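Local structure of hydroxylacyl-CoA dehydrogenase (Streptomyces coelicolor, 5BKA) at the interface of chains A and B. The protein belongs to the NTF2-like, SnoaL-related superfamily and probably takes part in tailoring the polyketide that becomes the antibiotic actinorhodin. Coordinates in Å, arbitrary orientation; residue numbers count along the deposited sequence, not the author numbering. Chains: chain A/B, Hydroxylacyl-CoA dehydrogenase.

The interface of chains A and B. Residues chain A 18, 22, 78-80; chain B 81-82.
B:Asp81 lies against one face of the A:Trp79 indole, its CB 3.4 Å from the centroid of the six-membered ring and its carboxylate stacked almost parallel to the ring system, 7° apart. In this contact between two copies of a SnoaL-like, NTF2-superfamily protein, the imidazole of B:His82 has B:Asp81 OD2, from its own chain, over the centre of one face, while A:His78 O and A:Phe80 CD2 lie at its edge. It meets the A:Phe80 phenyl edge to face with the planes 58° apart, its CE1 reaching A:Phe80 CB at 3.4 Å. That phenyl carries the CG of selenomethionine A:Met22 near the rim of one face and points its CE2 at the centre of the A:Tyr18 ring. Strand 74-85 and helix 8-26 of chain A receive two neighbouring residues of strand 74-87 of chain B, in an interface that may reflect the biological oligomer. B:His82 NE2 donates to A:His78 O at 2.8 Å, within both the ring and carbonyl planes, although the bond is bent at the hydrogen. A:Met22 CG packs 3.6 Å from CE1 of the same imidazole. With alanine in place of B:His82, A:His78 O would probably lose this donor and a gap would open beside A:Met22 CG and A:Phe80 CB. Turning CG of B:Asp81 away from its backbone N (chi1 -151°) brings the carboxylate to the chain A strand, where A:Phe80 N donates to the syn side of OD2 at 2.9 Å, tilted out of the carboxylate plane, in a fairly straight bond. OD1 stands 2.7 Å from A:Phe80 O, a clash of two acceptors unless the carboxyl group carries a proton, which the structure does not show.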
# COMPACT_ATOMS: atom_id res chain seq x y z
N TYR A 18 -3.18 11.96 3.89
CA TYR A 18 -2.77 11.70 2.51
C TYR A 18 -3.91 11.09 1.70
O TYR A 18 -4.07 11.39 0.51
CB TYR A 18 -1.55 10.78 2.48
CG TYR A 18 -0.26 11.44 2.89
CD1 TYR A 18 -0.11 12.82 2.85
CD2 TYR A 18 0.83 10.68 3.31
CE1 TYR A 18 1.07 13.43 3.22
CE2 TYR A 18 2.02 11.28 3.68
CZ TYR A 18 2.14 12.65 3.64
OH TYR A 18 3.32 13.24 4.01
N MSE A 22 -4.89 13.15 -1.71
CA MSE A 22 -4.60 12.68 -3.07
C MSE A 22 -5.87 12.40 -3.88
O MSE A 22 -5.86 12.51 -5.10
CB MSE A 22 -3.73 11.41 -3.02
CG MSE A 22 -2.37 11.61 -2.37
SE MSE A 22 -1.55 13.34 -2.76
CE MSE A 22 -0.73 12.95 -4.46
N HIS A 78 -2.47 8.81 -7.80
CA HIS A 78 -1.17 9.01 -7.15
C HIS A 78 -1.12 8.11 -5.91
O HIS A 78 -1.60 8.49 -4.84
CB HIS A 78 -0.97 10.47 -6.76
CG HIS A 78 -0.75 11.38 -7.92
ND1 HIS A 78 -1.75 11.72 -8.81
CD2 HIS A 78 0.36 12.06 -8.33
CE1 HIS A 78 -1.26 12.55 -9.72
NE2 HIS A 78 0.01 12.77 -9.45
N TRP A 79 -0.51 6.93 -6.07
CA TRP A 79 -0.37 6.00 -4.96
C TRP A 79 0.80 6.39 -4.07
O TRP A 79 1.85 6.81 -4.56
CB TRP A 79 -0.16 4.58 -5.50
CG TRP A 79 -1.43 3.92 -5.94
CD1 TRP A 79 -2.39 4.44 -6.76
CD2 TRP A 79 -1.88 2.61 -5.57
NE1 TRP A 79 -3.41 3.54 -6.93
CE2 TRP A 79 -3.12 2.40 -6.21
CE3 TRP A 79 -1.36 1.59 -4.77
CZ2 TRP A 79 -3.85 1.22 -6.06
CZ3 TRP A 79 -2.08 0.42 -4.63
CH2 TRP A 79 -3.31 0.24 -5.27
N PHE A 80 0.61 6.26 -2.76
CA PHE A 80 1.65 6.48 -1.77
C PHE A 80 2.00 5.17 -1.08
O PHE A 80 1.19 4.24 -1.04
CB PHE A 80 1.22 7.51 -0.71
CG PHE A 80 1.41 8.95 -1.13
CD1 PHE A 80 1.47 9.30 -2.46
CD2 PHE A 80 1.50 9.94 -0.17
CE1 PHE A 80 1.63 10.63 -2.83
CE2 PHE A 80 1.66 11.27 -0.53
CZ PHE A 80 1.73 11.61 -1.87
N ASP B 81 -5.05 1.39 -1.57
CA ASP B 81 -4.27 2.59 -1.27
C ASP B 81 -5.20 3.76 -0.98
O ASP B 81 -6.32 3.83 -1.50
CB ASP B 81 -3.34 2.96 -2.43
CG ASP B 81 -2.09 3.67 -1.96
OD1 ASP B 81 -1.25 3.03 -1.30
OD2 ASP B 81 -1.94 4.88 -2.26
N HIS B 82 -4.71 4.68 -0.15
CA HIS B 82 -5.36 5.96 0.12
C HIS B 82 -6.80 5.77 0.61
O HIS B 82 -7.74 6.38 0.10
CB HIS B 82 -5.33 6.86 -1.12
CG HIS B 82 -4.00 7.51 -1.35
ND1 HIS B 82 -3.16 7.89 -0.32
CD2 HIS B 82 -3.36 7.84 -2.50
CE1 HIS B 82 -2.07 8.42 -0.83
NE2 HIS B 82 -2.16 8.40 -2.14